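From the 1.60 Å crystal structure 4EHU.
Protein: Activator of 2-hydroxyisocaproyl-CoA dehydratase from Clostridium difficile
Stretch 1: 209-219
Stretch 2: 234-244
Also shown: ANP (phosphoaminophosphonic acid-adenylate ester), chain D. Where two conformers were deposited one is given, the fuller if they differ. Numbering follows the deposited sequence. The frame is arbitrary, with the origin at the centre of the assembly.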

# COMPACT_ATOMS: atom_id res chain seq x y z
N ASN A 209 21.68 -16.31 -15.80
CA ASN A 209 21.44 -16.65 -14.41
C ASN A 209 20.60 -15.57 -13.76
O ASN A 209 20.75 -14.38 -14.08
N VAL A 210 19.71 -15.98 -12.85
CA VAL A 210 18.86 -15.07 -12.11
C VAL A 210 19.48 -14.90 -10.75
O VAL A 210 19.74 -15.89 -10.05
N VAL A 211 19.73 -13.65 -10.36
CA VAL A 211 20.36 -13.37 -9.09
C VAL A 211 19.47 -12.46 -8.27
O VAL A 211 18.96 -11.47 -8.77
N MET A 212 19.28 -12.80 -7.00
CA MET A 212 18.56 -11.89 -6.09
C MET A 212 19.53 -11.18 -5.16
O MET A 212 20.45 -11.77 -4.60
N VAL A 213 19.30 -9.88 -5.00
CA VAL A 213 20.08 -9.03 -4.12
C VAL A 213 19.13 -8.13 -3.31
O VAL A 213 17.90 -8.20 -3.46
N GLY A 214 19.72 -7.30 -2.45
CA GLY A 214 18.93 -6.50 -1.52
C GLY A 214 18.82 -7.21 -0.19
O GLY A 214 19.10 -8.42 -0.07
N GLY A 215 18.37 -6.46 0.81
CA GLY A 215 18.29 -6.98 2.17
C GLY A 215 17.25 -8.10 2.25
O GLY A 215 17.42 -9.03 3.04
N VAL A 216 16.20 -8.02 1.44
CA VAL A 216 15.14 -9.04 1.47
C VAL A 216 15.66 -10.37 0.96
O VAL A 216 15.13 -11.43 1.31
N ALA A 217 16.72 -10.35 0.15
CA ALA A 217 17.32 -11.61 -0.31
C ALA A 217 18.03 -12.38 0.81
O ALA A 217 18.40 -13.55 0.64
N ARG A 218 18.24 -11.73 1.95
CA ARG A 218 18.74 -12.44 3.13
C ARG A 218 17.67 -13.36 3.73
O ARG A 218 18.00 -14.21 4.56
N ASN A 219 16.41 -13.18 3.34
CA ASN A 219 15.30 -14.02 3.80
C ASN A 219 15.19 -15.24 2.89
O ASN A 219 14.73 -15.12 1.76
N ILE A 234 17.43 -19.59 -8.50
CA ILE A 234 17.92 -18.25 -8.19
C ILE A 234 19.21 -18.34 -7.40
O ILE A 234 19.31 -19.11 -6.43
N ILE A 235 20.20 -17.56 -7.81
CA ILE A 235 21.47 -17.51 -7.13
C ILE A 235 21.45 -16.31 -6.21
O ILE A 235 20.97 -15.24 -6.59
N VAL A 236 21.92 -16.49 -4.98
CA VAL A 236 22.03 -15.39 -4.04
C VAL A 236 23.51 -15.27 -3.63
O VAL A 236 24.12 -16.25 -3.21
N PRO A 237 24.10 -14.08 -3.77
CA PRO A 237 25.49 -13.89 -3.33
C PRO A 237 25.61 -14.12 -1.84
O PRO A 237 24.59 -14.16 -1.15
N ASP A 238 26.84 -14.29 -1.33
CA ASP A 238 27.03 -14.41 0.09
C ASP A 238 26.61 -13.12 0.80
O ASP A 238 26.23 -13.15 1.96
N ILE A 239 26.69 -12.01 0.08
CA ILE A 239 26.46 -10.68 0.66
C ILE A 239 25.40 -9.88 -0.12
O ILE A 239 25.67 -8.80 -0.62
N PRO A 240 24.18 -10.42 -0.22
CA PRO A 240 23.19 -9.83 -1.14
C PRO A 240 22.83 -8.38 -0.85
O PRO A 240 22.55 -7.63 -1.77
N GLN A 241 22.83 -7.98 0.41
CA GLN A 241 22.44 -6.62 0.77
C GLN A 241 23.53 -5.59 0.41
O GLN A 241 23.28 -4.39 0.39
N LEU A 242 24.72 -6.09 0.09
CA LEU A 242 25.89 -5.24 -0.12
C LEU A 242 26.32 -5.09 -1.57
O LEU A 242 27.37 -4.46 -1.83
N THR A 243 25.57 -5.64 -2.52
CA THR A 243 26.04 -5.62 -3.91
C THR A 243 26.08 -4.21 -4.49
O THR A 243 26.90 -3.93 -5.39
N GLY A 244 25.21 -3.35 -3.99
CA GLY A 244 25.18 -1.96 -4.46
C GLY A 244 26.44 -1.24 -4.00
O GLY A 244 27.07 -0.50 -4.75

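The two stretches begin as neighbouring parallel strands, and I235, which has the most surface covered, anchors that end through both backbone and side chain. Its N donates to V210 O (2.8 Å, nearly straight) and its O accepts from M212 N (3.0 Å). With chi1 m and chi2 t, its side chain extends so that CD1 reaches N209 CG at 3.8 Å, while I235 CB lies 4.2 Å from V211 CG2 on the face these two residues share. V211, in the t rotamer, also sets CG1 3.9 Å from P237 CD. Branched aliphatic residues suit such a strand pair, filling space beside the backbone without asking for polar partners. I234 packs on the other face, its CG2 3.9 Å from M212 CB and its CG1 4.1 Å from V210 CG1.

Beyond the strands P240 points toward the first stretch, its compact ring fitting beside a small residue: P240 CB meets A217 CB at 3.8 Å, and P240 CG lies 3.8 Å from R218 CG. Its carbonyl O accepts from G214 N (2.9 Å), prolonging the backbone pairing into the loop. T243, chi1 p, brings OG1 to 3.4 Å from V213 CB.

Q241 carries the contact to the nucleotide. Extended with chi1 and chi2 both t, its amide serves two partners: OE1 accepts from R218 NH1 at 2.9 Å, and NE2 donates to ANP O1A at 2.9 Å. An amide suits this site because it offers an acceptor and a donor at one tip. R218 reaches OE1 with the edge of its guanidinium, while ANP N6 lies over one face, 3.2 Å from R218 CZ. G215 gives its N to ANP O2A (2.8 Å); a CB here would clash with Q241 NE2 and ANP O4', so glycine leaves the necessary room.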

# COMPACT_ATOMS: atom_id res chain seq x y z
CB ASN A 209 22.75 -16.75 -13.64
CG ASN A 209 23.53 -18.01 -13.99
OD1 ASN A 209 22.95 -19.08 -14.17
ND2 ASN A 209 24.85 -17.89 -14.07
CB VAL A 210 17.43 -15.63 -11.97
CG1 VAL A 210 16.55 -14.68 -11.18
CG2 VAL A 210 16.85 -15.93 -13.34
CB VAL A 211 21.72 -12.67 -9.30
CG1 VAL A 211 22.32 -12.25 -7.95
CG2 VAL A 211 22.68 -13.61 -10.09
CB MET A 212 17.50 -12.61 -5.26
CG MET A 212 16.61 -11.63 -4.49
SD MET A 212 15.32 -12.39 -3.49
CE MET A 212 14.59 -13.39 -4.79
CB VAL A 213 21.04 -8.14 -4.94
CG1 VAL A 213 21.94 -9.04 -5.77
CG2 VAL A 213 20.26 -7.15 -5.82
CB VAL A 216 13.90 -8.58 0.69
CG1 VAL A 216 12.84 -9.68 0.60
CG2 VAL A 216 13.33 -7.34 1.36
CB ALA A 217 18.29 -11.36 -1.46
CB ARG A 218 19.20 -11.45 4.19
CG ARG A 218 20.36 -10.59 3.74
CD ARG A 218 20.69 -9.55 4.79
NE ARG A 218 21.31 -10.13 5.97
CZ ARG A 218 21.62 -9.41 7.05
NH1 ARG A 218 21.34 -8.11 7.08
NH2 ARG A 218 22.20 -9.99 8.08
CB ASN A 219 14.00 -13.20 3.78
CG ASN A 219 12.82 -13.99 4.28
OD1 ASN A 219 12.77 -15.21 4.16
ND2 ASN A 219 11.86 -13.29 4.85
CB ILE A 234 16.88 -17.47 -7.37
CG1 ILE A 234 15.63 -17.28 -8.20
CG2 ILE A 234 17.46 -16.10 -6.94
CD1 ILE A 234 14.53 -16.50 -7.48
CB ILE A 235 22.63 -17.37 -8.12
CG1 ILE A 235 22.68 -18.59 -9.05
CG2 ILE A 235 23.96 -17.20 -7.38
CD1 ILE A 235 23.65 -18.42 -10.23
CB VAL A 236 21.16 -15.61 -2.78
CG1 VAL A 236 21.24 -14.40 -1.85
CG2 VAL A 236 19.69 -15.86 -3.17
CB PRO A 237 25.78 -12.42 -3.64
CG PRO A 237 24.66 -11.97 -4.55
CD PRO A 237 23.48 -12.83 -4.26
CB ASP A 238 28.49 -14.74 0.41
CG ASP A 238 28.90 -16.13 -0.08
OD1 ASP A 238 28.02 -17.02 -0.13
OD2 ASP A 238 30.08 -16.32 -0.42
CB ILE A 239 27.76 -9.84 0.68
CG1 ILE A 239 28.45 -9.88 -0.69
CG2 ILE A 239 28.72 -10.39 1.74
CD1 ILE A 239 29.57 -8.81 -0.87
CB PRO A 240 21.95 -10.71 -0.93
CG PRO A 240 22.14 -11.29 0.46
CD PRO A 240 23.61 -11.54 0.57
CB GLN A 241 22.14 -6.54 2.27
CG GLN A 241 21.46 -5.24 2.68
CD GLN A 241 20.97 -5.29 4.11
OE1 GLN A 241 21.37 -6.17 4.89
NE2 GLN A 241 20.09 -4.36 4.47
CB LEU A 242 27.07 -5.82 0.68
CG LEU A 242 27.01 -5.58 2.19
CD1 LEU A 242 27.86 -6.60 2.93
CD2 LEU A 242 27.44 -4.15 2.54
CB THR A 243 25.20 -6.51 -4.82
OG1 THR A 243 23.81 -6.25 -4.61
CG2 THR A 243 25.46 -8.01 -4.50
PG ANP D . 15.64 0.69 -1.42
O1G ANP D . 15.79 2.20 -1.48
O2G ANP D . 16.66 0.02 -2.31
O3G ANP D . 14.26 0.24 -1.68
PB ANP D . 17.38 -0.28 0.86
O1B ANP D . 17.76 0.49 2.10
O2B ANP D . 18.48 -0.46 -0.19
N3B ANP D . 15.91 0.40 0.25
PA ANP D . 17.92 -3.03 1.61
O1A ANP D . 19.02 -2.58 2.50
O2A ANP D . 18.21 -3.67 0.26
O3A ANP D . 16.94 -1.78 1.32
O5' ANP D . 16.89 -4.01 2.36
C5' ANP D . 16.17 -3.55 3.51
C4' ANP D . 15.39 -4.72 4.11
O4' ANP D . 15.95 -6.02 4.03
C3' ANP D . 14.34 -4.60 5.19
O3' ANP D . 13.18 -3.91 4.71
C2' ANP D . 14.10 -6.07 5.57
O2' ANP D . 12.83 -6.56 5.12
C1' ANP D . 15.21 -6.88 4.91
N9 ANP D . 16.21 -7.41 5.86
C8 ANP D . 17.18 -6.72 6.49
N7 ANP D . 17.94 -7.55 7.24
C5 ANP D . 17.45 -8.80 7.07
C6 ANP D . 17.78 -10.14 7.55
N6 ANP D . 18.81 -10.29 8.41
N1 ANP D . 17.02 -11.18 7.12
C2 ANP D . 16.00 -11.03 6.26
N3 ANP D . 15.64 -9.82 5.79
C4 ANP D . 16.32 -8.71 6.15